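Local coordinates for nucleoprotein (Sendai virus, PDB 6M7D) that coats the viral RNA genome, one copy per six ribonucleotides, in a helical nucleocapsid that protects it from nucleases and serves as template for transcription and replication, at residues T34-V39 and V102-E107; T56-S61 and V76-M81; P110-T115 and R129-L134; N96-Y101 and S225-V230. All coordinates share one frame; numbering follows the deposited sequence.

Contact 1 of 4, residues T34-V39 and V102-E107; sequences TVSVFV and VIYNIE
With chi1 at -54° in Phe-38 and -71° in Tyr-104, each CG stands anti to its own carbonyl carbon, so the two neighbouring side chains leave the sheet side by side and point the same way. Their rings are nevertheless turned almost perpendicular, the planes 86° apart in an oblique pairing. Phe-38 CD1 rests 3.5 Å from Tyr-104 CB, while CE1 comes to 3.6 Å from CD2 of the tyrosine. Ile-106, its CG1 likewise anti to the carbonyl carbon, brings CD1 to 3.7 Å from Phe-38 CB. Behind these side chains, strands 33-40 and 99-108 pair in parallel, the former an edge strand of a four-stranded mixed sheet within this chain, and the chain passes between them through helices 47-62, 68-80 and 86-93. Five backbone bonds join the segments in the parallel pattern, in which Val-37 bonds to both Val-102 and Tyr-104, the residues flanking its neighbour Ile-103. Val-37 O takes Tyr-104 N at 2.6 Å, nearly along its C=O axis; Val-39 repeats the scheme with Tyr-104 O and Ile-106 N. Val-102 O differs, receiving Val-37 N from above the carbonyl plane. On the face carrying Val-37 and Ile-103, Val-39 CG1 meets Ile-103 CG2 at 3.6 Å, and Val-39 CG2, between the backbone N and the carbonyl carbon, lies 3.4 Å from Asn-105 ND2. Helix 68-80 packs on Val-37, whereas Leu-134 of helix 129-135 touches Phe-38 and Ile-106 on the other face.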
loop_
_atom_site.group_PDB
_atom_site.type_symbol
_atom_site.label_atom_id
_atom_site.label_comp_id
_atom_site.label_asym_id
_atom_site.label_seq_id
_atom_site.Cartn_x
_atom_site.Cartn_y
_atom_site.Cartn_z
ATOM N N THR A 34 -23.346 6.667 -6.318
ATOM C CA THR A 34 -23.079 8.043 -6.713
ATOM C C THR A 34 -22.505 8.765 -5.499
ATOM O O THR A 34 -23.131 8.810 -4.437
ATOM C CB THR A 34 -24.339 8.719 -7.253
ATOM O OG1 THR A 34 -24.059 10.088 -7.552
ATOM C CG2 THR A 34 -25.504 8.621 -6.270
ATOM N N VAL A 35 -21.297 9.291 -5.645
ATOM C CA VAL A 35 -20.551 9.863 -4.535
ATOM C C VAL A 35 -20.335 11.346 -4.789
ATOM O O VAL A 35 -19.925 11.746 -5.884
ATOM C CB VAL A 35 -19.208 9.140 -4.334
ATOM C CG1 VAL A 35 -18.597 9.576 -3.053
ATOM C CG2 VAL A 35 -19.411 7.642 -4.323
ATOM N N SER A 36 -20.606 12.157 -3.772
ATOM C CA SER A 36 -20.392 13.594 -3.843
ATOM C C SER A 36 -18.950 13.900 -3.470
ATOM O O SER A 36 -18.502 13.564 -2.370
ATOM C CB SER A 36 -21.351 14.334 -2.913
ATOM O OG SER A 36 -22.675 13.866 -3.066
ATOM N N VAL A 37 -18.228 14.533 -4.386
ATOM C CA VAL A 37 -16.863 14.985 -4.156
ATOM C C VAL A 37 -16.859 16.503 -4.206
ATOM O O VAL A 37 -17.365 17.098 -5.161
ATOM C CB VAL A 37 -15.890 14.396 -5.190
ATOM C CG1 VAL A 37 -14.504 14.955 -4.973
ATOM C CG2 VAL A 37 -15.870 12.906 -5.076
ATOM N N PHE A 38 -16.286 17.124 -3.187
ATOM C CA PHE A 38 -16.304 18.571 -3.038
ATOM C C PHE A 38 -14.925 19.126 -3.353
ATOM O O PHE A 38 -13.947 18.788 -2.681
ATOM C CB PHE A 38 -16.743 18.957 -1.630
ATOM C CG PHE A 38 -18.038 18.340 -1.229
ATOM C CD1 PHE A 38 -19.230 18.976 -1.496
ATOM C CD2 PHE A 38 -18.069 17.112 -0.602
ATOM C CE1 PHE A 38 -20.424 18.405 -1.138
ATOM C CE2 PHE A 38 -19.262 16.541 -0.241
ATOM C CZ PHE A 38 -20.439 17.187 -0.509
ATOM N N VAL A 39 -14.853 19.970 -4.374
ATOM C CA VAL A 39 -13.619 20.624 -4.782
ATOM C C VAL A 39 -13.714 22.089 -4.395
ATOM O O VAL A 39 -14.816 22.623 -4.236
ATOM C CB VAL A 39 -13.364 20.455 -6.288
ATOM C CG1 VAL A 39 -13.417 18.991 -6.660
ATOM C CG2 VAL A 39 -14.373 21.235 -7.088
ATOM N N VAL A 102 -19.764 12.834 -8.262
ATOM C CA VAL A 102 -20.494 14.060 -8.551
ATOM C C VAL A 102 -19.718 15.198 -7.912
ATOM O O VAL A 102 -19.695 15.338 -6.687
ATOM C CB VAL A 102 -21.933 14.004 -8.029
ATOM C CG1 VAL A 102 -22.783 15.042 -8.726
ATOM C CG2 VAL A 102 -22.503 12.634 -8.243
ATOM N N ILE A 103 -19.078 16.012 -8.739
ATOM C CA ILE A 103 -18.178 17.044 -8.243
ATOM C C ILE A 103 -18.987 18.268 -7.843
ATOM O O ILE A 103 -19.662 18.880 -8.676
ATOM C CB ILE A 103 -17.119 17.400 -9.292
ATOM C CG1 ILE A 103 -16.224 16.192 -9.553
ATOM C CG2 ILE A 103 -16.301 18.576 -8.828
ATOM C CD1 ILE A 103 -15.267 16.392 -10.680
ATOM N N TYR A 104 -18.925 18.617 -6.566
ATOM C CA TYR A 104 -19.505 19.839 -6.041
ATOM C C TYR A 104 -18.383 20.832 -5.777
ATOM O O TYR A 104 -17.241 20.445 -5.533
ATOM C CB TYR A 104 -20.275 19.579 -4.746
ATOM C CG TYR A 104 -21.582 18.830 -4.899
ATOM C CD1 TYR A 104 -21.837 18.042 -6.007
ATOM C CD2 TYR A 104 -22.564 18.918 -3.925
ATOM C CE1 TYR A 104 -23.026 17.364 -6.139
ATOM C CE2 TYR A 104 -23.757 18.245 -4.050
ATOM C CZ TYR A 104 -23.983 17.469 -5.159
ATOM O OH TYR A 104 -25.172 16.793 -5.290
ATOM N N ASN A 105 -18.710 22.115 -5.831
ATOM C CA ASN A 105 -17.729 23.168 -5.617
ATOM C C ASN A 105 -18.006 23.867 -4.298
ATOM O O ASN A 105 -19.129 24.311 -4.052
ATOM C CB ASN A 105 -17.745 24.180 -6.761
ATOM C CG ASN A 105 -17.140 23.628 -8.026
ATOM O OD1 ASN A 105 -17.765 22.845 -8.738
ATOM N ND2 ASN A 105 -15.914 24.033 -8.318
ATOM N N ILE A 106 -16.986 23.953 -3.454
ATOM C CA ILE A 106 -17.043 24.769 -2.249
ATOM C C ILE A 106 -16.656 26.184 -2.650
ATOM O O ILE A 106 -15.542 26.424 -3.119
ATOM C CB ILE A 106 -16.116 24.241 -1.153
ATOM C CG1 ILE A 106 -16.281 22.736 -0.979
ATOM C CG2 ILE A 106 -16.397 24.965 0.144
ATOM C CD1 ILE A 106 -17.636 22.353 -0.516
ATOM N N GLU A 107 -17.601 27.112 -2.475
ATOM C CA GLU A 107 -17.401 28.540 -2.841
ATOM C C GLU A 107 -17.488 29.401 -1.579
ATOM O O GLU A 107 -18.433 29.203 -0.794
ATOM C CB GLU A 107 -18.470 28.973 -3.845
ATOM C CG GLU A 107 -18.418 28.212 -5.156
ATOM C CD GLU A 107 -17.183 28.486 -5.996
ATOM O OE1 GLU A 107 -16.322 29.266 -5.543
ATOM O OE2 GLU A 107 -17.087 27.921 -7.103
#

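Contact 2 of 4, residues T56-S61 and V76-M81; sequences TFLAHS and VSLLAM
Phe-57 presents one ring face to the helix opposite, and Ser-77 CB sits over it, 3.5 Å above the ring plane and offset toward the rim. This is a CH-pi contact, with CB 3.8 Å from the ring centroid and 21° off the ring normal. CD1 and CE1 are the ring carbons closest to the methylene. Ser-77 OG is turned to other partners, Phe-38 N and Gly-73 O, so the hydroxyl is satisfied while its carbon does the packing. Met-81 reaches the same CD1-CE1 side of the ring, but obliquely. Its chain runs extended through chi2, bends at chi3 (75°), and sets SD 3.7 Å from Phe-57 CD1, a Met-aromatic contact. Closer to the backbones, Phe-57 CB faces Leu-78 CB at 4.3 Å, at the pair of residues whose CA atoms are nearest. Leu-58 and Leu-78 both carry CG anti to the backbone N; their side chains cross obliquely and meet methyl to methyl, Leu-58 CD1 to Leu-78 CD2 at 3.7 Å. No hydrogen bond spans the two segments, and every side chain that touches is buried. The two segments are antiparallel, at an angle of 156° with axes 9.2 Å apart at closest approach, and belong to consecutive helices, 47-62 and 68-80, that form a helical hairpin. Strand 33-40 lies against it, with Phe-38 on Phe-57 and Leu-40 on Met-81, while helix 163-181 touches Leu-78 through Ile-170 and Met-81 through Tyr-163.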
loop_
_atom_site.group_PDB
_atom_site.type_symbol
_atom_site.label_atom_id
_atom_site.label_comp_id
_atom_site.label_asym_id
_atom_site.label_seq_id
_atom_site.Cartn_x
_atom_site.Cartn_y
_atom_site.Cartn_z
ATOM N N THR A 56 -12.522 19.396 7.730
ATOM C CA THR A 56 -13.926 19.007 7.646
ATOM C C THR A 56 -14.097 17.757 6.798
ATOM O O THR A 56 -14.869 16.862 7.151
ATOM C CB THR A 56 -14.757 20.153 7.078
ATOM O OG1 THR A 56 -14.219 21.401 7.528
ATOM C CG2 THR A 56 -16.190 20.042 7.541
ATOM N N PHE A 57 -13.386 17.679 5.673
ATOM C CA PHE A 57 -13.396 16.463 4.869
ATOM C C PHE A 57 -12.898 15.272 5.675
ATOM O O PHE A 57 -13.493 14.188 5.634
ATOM C CB PHE A 57 -12.532 16.648 3.625
ATOM C CG PHE A 57 -13.118 17.574 2.610
ATOM C CD1 PHE A 57 -12.332 18.086 1.596
ATOM C CD2 PHE A 57 -14.448 17.929 2.661
ATOM C CE1 PHE A 57 -12.862 18.933 0.661
ATOM C CE2 PHE A 57 -14.980 18.778 1.727
ATOM C CZ PHE A 57 -14.186 19.280 0.728
ATOM N N LEU A 58 -11.805 15.455 6.413
ATOM C CA LEU A 58 -11.257 14.356 7.197
ATOM C C LEU A 58 -12.218 13.921 8.293
ATOM O O LEU A 58 -12.328 12.728 8.591
ATOM C CB LEU A 58 -9.913 14.759 7.794
ATOM C CG LEU A 58 -9.117 13.606 8.399
ATOM C CD1 LEU A 58 -8.529 12.736 7.311
ATOM C CD2 LEU A 58 -8.037 14.135 9.299
ATOM N N ALA A 59 -12.917 14.871 8.909
ATOM C CA ALA A 59 -13.847 14.525 9.975
ATOM C C ALA A 59 -15.105 13.878 9.421
ATOM O O ALA A 59 -15.736 13.057 10.095
ATOM C CB ALA A 59 -14.196 15.768 10.786
ATOM N N HIS A 60 -15.494 14.246 8.203
ATOM C CA HIS A 60 -16.663 13.636 7.586
ATOM C C HIS A 60 -16.357 12.228 7.105
ATOM O O HIS A 60 -17.243 11.370 7.071
ATOM C CB HIS A 60 -17.151 14.504 6.431
ATOM C CG HIS A 60 -18.064 15.610 6.851
ATOM N ND1 HIS A 60 -17.807 16.414 7.938
ATOM C CD2 HIS A 60 -19.232 16.047 6.328
ATOM C CE1 HIS A 60 -18.777 17.300 8.069
ATOM N NE2 HIS A 60 -19.655 17.098 7.105
ATOM N N SER A 61 -15.112 11.994 6.685
ATOM C CA SER A 61 -14.709 10.638 6.232
ATOM C C SER A 61 -14.802 9.669 7.417
ATOM O O SER A 61 -15.278 8.535 7.228
ATOM C CB SER A 61 -13.321 10.662 5.653
ATOM O OG SER A 61 -12.375 11.075 6.627
ATOM N N VAL A 76 -11.682 11.263 -1.080
ATOM C CA VAL A 76 -11.332 11.640 -2.444
ATOM C C VAL A 76 -11.265 13.154 -2.578
ATOM O O VAL A 76 -10.388 13.693 -3.258
ATOM C CB VAL A 76 -12.340 11.020 -3.428
ATOM C CG1 VAL A 76 -12.313 11.729 -4.753
ATOM C CG2 VAL A 76 -12.045 9.553 -3.616
ATOM N N SER A 77 -12.185 13.859 -1.924
ATOM C CA SER A 77 -12.141 15.315 -1.871
ATOM C C SER A 77 -10.845 15.793 -1.239
ATOM O O SER A 77 -10.186 16.709 -1.745
ATOM C CB SER A 77 -13.335 15.830 -1.073
ATOM O OG SER A 77 -14.535 15.674 -1.793
ATOM N N LEU A 78 -10.478 15.188 -0.112
ATOM C CA LEU A 78 -9.249 15.563 0.570
ATOM C C LEU A 78 -8.036 15.350 -0.321
ATOM O O LEU A 78 -7.167 16.222 -0.418
ATOM C CB LEU A 78 -9.121 14.763 1.860
ATOM C CG LEU A 78 -7.947 15.100 2.764
ATOM C CD1 LEU A 78 -7.921 16.580 3.042
ATOM C CD2 LEU A 78 -8.083 14.322 4.044
ATOM N N LEU A 79 -7.961 14.202 -0.988
ATOM C CA LEU A 79 -6.821 13.937 -1.854
ATOM C C LEU A 79 -6.821 14.833 -3.084
ATOM O O LEU A 79 -5.756 15.110 -3.643
ATOM C CB LEU A 79 -6.799 12.472 -2.272
ATOM C CG LEU A 79 -6.839 11.432 -1.159
ATOM C CD1 LEU A 79 -7.469 10.163 -1.672
ATOM C CD2 LEU A 79 -5.462 11.161 -0.623
ATOM N N ALA A 80 -7.992 15.286 -3.527
ATOM C CA ALA A 80 -8.060 16.207 -4.651
ATOM C C ALA A 80 -7.706 17.630 -4.259
ATOM O O ALA A 80 -7.353 18.426 -5.131
ATOM C CB ALA A 80 -9.454 16.175 -5.272
ATOM N N MET A 81 -7.805 17.966 -2.972
ATOM C CA MET A 81 -7.387 19.285 -2.511
ATOM C C MET A 81 -5.927 19.580 -2.820
ATOM O O MET A 81 -5.533 20.748 -2.840
ATOM C CB MET A 81 -7.604 19.419 -1.011
ATOM C CG MET A 81 -9.034 19.524 -0.607
ATOM S SD MET A 81 -9.183 19.933 1.125
ATOM C CE MET A 81 -8.733 21.654 1.079
#

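Contact 3 of 4, residues P110-T115 and R129-L134; sequences PKRTKT and RTTEWL
Arg-112 is the first residue of 110-115 to reach toward the helix. Its chain runs extended through chi2 and bends at chi3 (-79°), which brings NH1 round toward Glu-132. Glu-132 OE2 lies at the guanidinium edge, near its plane, but 4.0 Å from Arg-112 NH1: a long salt bridge, with the guanidinium and carboxylate planes 59° apart. The stronger charge partner of the arginine is Glu-128, just ahead of the helix, which forms a salt bridge with NH2. Lys-114 CD lies over one guanidinium face, 3.5 Å above the plane and toward the rim. Lys-114 NZ makes a long, weak ion pair with Glu-128 and lies 7.0 Å from Glu-132 OE2, where any attraction is probably weak. The loop holding these residues joins antiparallel strands 99-108 and 118-122 in a beta-hairpin, and helix 129-135 follows the last strand of the same sheet, so the contact sets the hairpin's connecting loop against the helix's first turn. Acidic Glu-128 and Glu-132 near that helix's N-terminal end are probably favoured by its dipole as well as by the arginine. Thr-115, buried, ends the segment. With chi1 at 57° its OG1 occupies the crowded position between the backbone N and the carbonyl carbon, where Arg-112 NH1 donates a weak bond to it (3.1 Å). The same oxygen packs against Thr-131 CG2, the two threonines crossing at about a right angle. Thr-115 CG2 meets the carboxylate of Glu-132, 3.3 Å from OE2. Thr-131 turns OG1 elsewhere, to Tyr-127 O and Val-120 N.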
loop_
_atom_site.group_PDB
_atom_site.type_symbol
_atom_site.label_atom_id
_atom_site.label_comp_id
_atom_site.label_asym_id
_atom_site.label_seq_id
_atom_site.Cartn_x
_atom_site.Cartn_y
_atom_site.Cartn_z
ATOM N N PRO A 110 -18.399 36.355 0.974
ATOM C CA PRO A 110 -18.302 37.261 2.123
ATOM C C PRO A 110 -19.693 37.622 2.666
ATOM O O PRO A 110 -19.850 37.710 3.870
ATOM C CB PRO A 110 -17.611 38.508 1.552
ATOM C CG PRO A 110 -17.890 38.442 0.067
ATOM C CD PRO A 110 -17.895 36.963 -0.258
ATOM N N LYS A 111 -20.654 37.824 1.759
ATOM C CA LYS A 111 -22.045 38.205 2.121
ATOM C C LYS A 111 -22.701 37.103 2.961
ATOM O O LYS A 111 -23.384 37.448 3.946
ATOM C CB LYS A 111 -22.863 38.451 0.850
ATOM C CG LYS A 111 -22.363 39.579 -0.042
ATOM C CD LYS A 111 -23.237 39.811 -1.257
ATOM C CE LYS A 111 -22.738 40.932 -2.142
ATOM N NZ LYS A 111 -23.619 41.139 -3.316
ATOM N N ARG A 112 -22.470 35.832 2.615
ATOM C CA ARG A 112 -23.111 34.709 3.352
ATOM C C ARG A 112 -22.244 34.266 4.534
ATOM O O ARG A 112 -21.110 33.804 4.303
ATOM C CB ARG A 112 -23.338 33.519 2.415
ATOM C CG ARG A 112 -23.178 32.167 3.096
ATOM C CD ARG A 112 -23.299 30.997 2.139
ATOM N NE ARG A 112 -24.684 30.698 1.807
ATOM C CZ ARG A 112 -25.454 29.861 2.491
ATOM N NH1 ARG A 112 -24.973 29.235 3.552
ATOM N NH2 ARG A 112 -26.702 29.652 2.114
ATOM N N THR A 113 -22.776 34.414 5.752
ATOM C CA THR A 113 -22.095 33.980 7.002
ATOM C C THR A 113 -22.882 32.816 7.616
ATOM O O THR A 113 -22.546 32.407 8.745
ATOM C CB THR A 113 -21.980 35.143 7.995
ATOM O OG1 THR A 113 -21.364 34.645 9.183
ATOM C CG2 THR A 113 -23.319 35.761 8.336
ATOM N N LYS A 114 -23.873 32.298 6.881
ATOM C CA LYS A 114 -24.761 31.207 7.366
ATOM C C LYS A 114 -23.955 29.934 7.655
ATOM O O LYS A 114 -24.202 29.317 8.710
ATOM C CB LYS A 114 -25.849 30.927 6.325
ATOM C CG LYS A 114 -26.682 32.135 5.918
ATOM C CD LYS A 114 -27.655 31.843 4.796
ATOM C CE LYS A 114 -28.413 33.072 4.338
ATOM N NZ LYS A 114 -29.303 32.771 3.192
ATOM N N THR A 115 -23.008 29.579 6.782
ATOM C CA THR A 115 -22.204 28.345 6.999
ATOM C C THR A 115 -20.713 28.662 6.854
ATOM O O THR A 115 -20.098 28.178 5.883
ATOM C CB THR A 115 -22.622 27.237 6.025
ATOM O OG1 THR A 115 -22.466 27.734 4.696
ATOM C CG2 THR A 115 -24.046 26.772 6.234
ATOM N N ARG A 129 -28.842 22.803 1.414
ATOM C CA ARG A 129 -29.106 21.578 2.218
ATOM C C ARG A 129 -27.791 20.813 2.385
ATOM O O ARG A 129 -27.496 20.365 3.510
ATOM C CB ARG A 129 -30.163 20.705 1.535
ATOM C CG ARG A 129 -31.547 21.339 1.498
ATOM C CD ARG A 129 -32.601 20.452 0.864
ATOM N NE ARG A 129 -33.889 21.124 0.787
ATOM C CZ ARG A 129 -34.960 20.628 0.177
ATOM N NH1 ARG A 129 -36.090 21.315 0.159
ATOM N NH2 ARG A 129 -34.898 19.447 -0.410
ATOM N N THR A 130 -27.024 20.714 1.296
ATOM C CA THR A 130 -25.716 20.072 1.280
ATOM C C THR A 130 -24.703 20.890 2.063
ATOM O O THR A 130 -23.833 20.335 2.741
ATOM C CB THR A 130 -25.246 19.879 -0.162
ATOM O OG1 THR A 130 -26.174 19.044 -0.862
ATOM C CG2 THR A 130 -23.874 19.233 -0.200
ATOM N N THR A 131 -24.816 22.215 2.002
ATOM C CA THR A 131 -23.857 23.072 2.684
ATOM C C THR A 131 -24.011 22.988 4.196
ATOM O O THR A 131 -23.013 22.944 4.921
ATOM C CB THR A 131 -24.012 24.512 2.208
ATOM O OG1 THR A 131 -23.976 24.542 0.777
ATOM C CG2 THR A 131 -22.886 25.353 2.741
ATOM N N GLU A 132 -25.247 22.976 4.699
ATOM C CA GLU A 132 -25.428 22.799 6.135
ATOM C C GLU A 132 -25.045 21.396 6.575
ATOM O O GLU A 132 -24.599 21.208 7.710
ATOM C CB GLU A 132 -26.867 23.103 6.554
ATOM C CG GLU A 132 -27.548 24.198 5.766
ATOM C CD GLU A 132 -27.225 25.583 6.287
ATOM O OE1 GLU A 132 -26.993 25.724 7.506
ATOM O OE2 GLU A 132 -27.200 26.532 5.476
ATOM N N TRP A 133 -25.214 20.402 5.702
ATOM C CA TRP A 133 -24.782 19.054 6.049
ATOM C C TRP A 133 -23.264 18.969 6.135
ATOM O O TRP A 133 -22.721 18.297 7.019
ATOM C CB TRP A 133 -25.320 18.057 5.026
ATOM C CG TRP A 133 -24.507 16.813 4.917
ATOM C CD1 TRP A 133 -24.256 15.909 5.904
ATOM C CD2 TRP A 133 -23.841 16.326 3.750
ATOM N NE1 TRP A 133 -23.470 14.894 5.426
ATOM C CE2 TRP A 133 -23.201 15.127 4.104
ATOM C CE3 TRP A 133 -23.721 16.790 2.439
ATOM C CZ2 TRP A 133 -22.454 14.385 3.196
ATOM C CZ3 TRP A 133 -22.979 16.053 1.542
ATOM C CH2 TRP A 133 -22.356 14.864 1.923
ATOM N N LEU A 134 -22.563 19.660 5.237
ATOM C CA LEU A 134 -21.117 19.531 5.134
ATOM C C LEU A 134 -20.391 20.419 6.137
ATOM O O LEU A 134 -19.401 19.993 6.738
ATOM C CB LEU A 134 -20.680 19.860 3.710
ATOM C CG LEU A 134 -19.196 19.971 3.381
ATOM C CD1 LEU A 134 -18.447 18.735 3.818
ATOM C CD2 LEU A 134 -19.040 20.178 1.899
#

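Contact 4 of 4, residues N96-Y101 and S225-V230; sequences NADVKY and SQQSLV
Ser-225 OG is gripped by three partners: Gln-226 NE2, Val-222 O and, weakly, His-68 ND1. Gln-226 donates at 3.2 Å with an N-H...O angle of 156°, the serine oxygen lying near the plane of its amide. These bonds lie at the break where helix 213-225 ends and helix 227-239 starts, with Gln-226 as both the first non-helical residue and the N-cap position. Just beyond, Ser-228 carries the largest share of the contact. Its CB is directed toward 96-101, and Val-99 CG2, in the crowded position between its own backbone N and carbonyl carbon, packs 3.4 Å from Ser-228 OG. Here the start of strand 99-108, second in the four-stranded sheet, and the turn leading into it abut the first turn of helix 227-239. Asp-98 comes alongside from that turn: its CB lies 3.7 Å from Ser-228 CB, while OD1 sits 3.7 Å from Gln-227 CB and 3.8 Å from Ser-228 N. A carboxylate so near a helix N-terminus is probably stabilised by the helix dipole, although no hydrogen bond crosses between the segments. Within the turn, Asn-96 ND2 gives a weak bond to Val-99 O (3.1 Å). Tyr-101 extends its hydroxyl toward the same serine, OH 3.6 Å from Ser-228 OG, and also touches Val-76 of helix 68-80. From this contact to the bound RNA, nearest atoms are about 10 Å apart.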
loop_
_atom_site.group_PDB
_atom_site.type_symbol
_atom_site.label_atom_id
_atom_site.label_comp_id
_atom_site.label_asym_id
_atom_site.label_seq_id
_atom_site.Cartn_x
_atom_site.Cartn_y
_atom_site.Cartn_z
ATOM N N ASN A 96 -13.416 4.907 -12.608
ATOM C CA ASN A 96 -13.619 3.526 -12.095
ATOM C C ASN A 96 -15.095 3.152 -12.274
ATOM O O ASN A 96 -15.921 4.075 -12.409
ATOM C CB ASN A 96 -13.175 3.382 -10.637
ATOM C CG ASN A 96 -14.077 4.125 -9.676
ATOM O OD1 ASN A 96 -14.169 3.773 -8.503
ATOM N ND2 ASN A 96 -14.752 5.152 -10.166
ATOM N N ALA A 97 -15.406 1.852 -12.309
ATOM C CA ALA A 97 -16.811 1.403 -12.466
ATOM C C ALA A 97 -17.469 1.253 -11.090
ATOM O O ALA A 97 -18.694 1.035 -11.037
ATOM C CB ALA A 97 -16.853 0.110 -13.242
ATOM N N ASP A 98 -16.668 1.346 -10.025
ATOM C CA ASP A 98 -17.162 1.192 -8.629
ATOM C C ASP A 98 -18.142 2.311 -8.256
ATOM O O ASP A 98 -19.183 1.991 -7.652
ATOM C CB ASP A 98 -15.994 1.102 -7.645
ATOM C CG ASP A 98 -15.421 -0.300 -7.528
ATOM O OD1 ASP A 98 -14.183 -0.435 -7.576
ATOM O OD2 ASP A 98 -16.222 -1.244 -7.389
ATOM N N VAL A 99 -17.850 3.559 -8.635
ATOM C CA VAL A 99 -18.742 4.695 -8.245
ATOM C C VAL A 99 -18.684 5.827 -9.276
ATOM O O VAL A 99 -17.742 5.852 -10.090
ATOM C CB VAL A 99 -18.379 5.248 -6.851
ATOM C CG1 VAL A 99 -18.863 4.362 -5.713
ATOM C CG2 VAL A 99 -16.892 5.534 -6.723
ATOM N N LYS A 100 -19.695 6.701 -9.240
ATOM C CA LYS A 100 -19.775 7.894 -10.066
ATOM C C LYS A 100 -19.573 9.104 -9.171
ATOM O O LYS A 100 -20.339 9.317 -8.228
ATOM C CB LYS A 100 -21.118 7.985 -10.788
ATOM C CG LYS A 100 -21.130 8.990 -11.916
ATOM C CD LYS A 100 -22.544 9.403 -12.269
ATOM C CE LYS A 100 -23.194 10.172 -11.134
ATOM N NZ LYS A 100 -24.485 10.779 -11.549
ATOM N N TYR A 101 -18.537 9.882 -9.456
ATOM C CA TYR A 101 -18.185 11.040 -8.650
ATOM C C TYR A 101 -18.970 12.244 -9.146
ATOM O O TYR A 101 -18.863 12.619 -10.316
ATOM C CB TYR A 101 -16.684 11.311 -8.713
ATOM C CG TYR A 101 -15.857 10.329 -7.925
ATOM C CD1 TYR A 101 -16.235 9.940 -6.653
ATOM C CD2 TYR A 101 -14.703 9.788 -8.455
ATOM C CE1 TYR A 101 -15.484 9.049 -5.930
ATOM C CE2 TYR A 101 -13.947 8.894 -7.740
ATOM C CZ TYR A 101 -14.340 8.527 -6.481
ATOM O OH TYR A 101 -13.585 7.631 -5.766
ATOM N N SER A 225 -13.434 -0.759 2.520
ATOM C CA SER A 225 -14.748 -0.902 1.908
ATOM C C SER A 225 -14.773 -0.336 0.496
ATOM O O SER A 225 -15.446 -0.883 -0.383
ATOM C CB SER A 225 -15.805 -0.227 2.775
ATOM O OG SER A 225 -15.705 1.178 2.688
ATOM N N GLN A 226 -14.049 0.748 0.255
ATOM C CA GLN A 226 -14.140 1.498 -0.993
ATOM C C GLN A 226 -12.947 1.167 -1.871
ATOM O O GLN A 226 -11.874 1.755 -1.715
ATOM C CB GLN A 226 -14.213 2.996 -0.718
ATOM C CG GLN A 226 -15.495 3.414 -0.054
ATOM C CD GLN A 226 -16.697 2.771 -0.693
ATOM O OE1 GLN A 226 -16.992 3.006 -1.860
ATOM N NE2 GLN A 226 -17.399 1.944 0.068
ATOM N N GLN A 227 -13.143 0.237 -2.803
ATOM C CA GLN A 227 -12.099 -0.079 -3.769
ATOM C C GLN A 227 -11.912 1.045 -4.774
ATOM O O GLN A 227 -10.886 1.099 -5.454
ATOM C CB GLN A 227 -12.435 -1.384 -4.487
ATOM C CG GLN A 227 -11.260 -2.054 -5.168
ATOM C CD GLN A 227 -10.450 -2.905 -4.229
ATOM O OE1 GLN A 227 -9.621 -2.405 -3.474
ATOM N NE2 GLN A 227 -10.686 -4.201 -4.265
ATOM N N SER A 228 -12.883 1.952 -4.878
ATOM C CA SER A 228 -12.742 3.098 -5.772
ATOM C C SER A 228 -11.685 4.062 -5.264
ATOM O O SER A 228 -10.895 4.603 -6.044
ATOM C CB SER A 228 -14.080 3.813 -5.908
ATOM O OG SER A 228 -14.481 4.349 -4.663
ATOM N N LEU A 229 -11.660 4.290 -3.954
ATOM C CA LEU A 229 -10.650 5.155 -3.362
ATOM C C LEU A 229 -9.261 4.549 -3.499
ATOM O O LEU A 229 -8.298 5.245 -3.843
ATOM C CB LEU A 229 -11.007 5.402 -1.902
ATOM C CG LEU A 229 -10.008 6.053 -0.963
ATOM C CD1 LEU A 229 -9.900 7.521 -1.260
ATOM C CD2 LEU A 229 -10.476 5.823 0.450
ATOM N N VAL A 230 -9.142 3.248 -3.245
ATOM C CA VAL A 230 -7.868 2.561 -3.410
ATOM C C VAL A 230 -7.423 2.609 -4.863
ATOM O O VAL A 230 -6.236 2.770 -5.157
ATOM C CB VAL A 230 -7.981 1.114 -2.895
ATOM C CG1 VAL A 230 -6.649 0.401 -2.995
ATOM C CG2 VAL A 230 -8.481 1.111 -1.468
#

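In the fold
From the N terminus, strand 33-40 opens contact 1, which closes when the chain returns on strand 99-108 after three helices. Contact 2 is nested inside that loop, and its Val-76 packs on Val-37 of the sheet. Contact 3 follows in series, closing a short loop; Trp-133 touches Phe-38 of contact 1. Contact 4 opens at 96-101, before contact 1 closes, and ends beyond it on helix 227-239, so the two cross, and it encloses contact 3. Contact 1 pairs the strands, contact 2 the first two helices between them, contact 3 sets helix 129-135 against the hairpin loop, and contact 4 brings helix 227-239 to the start of strand 99-108.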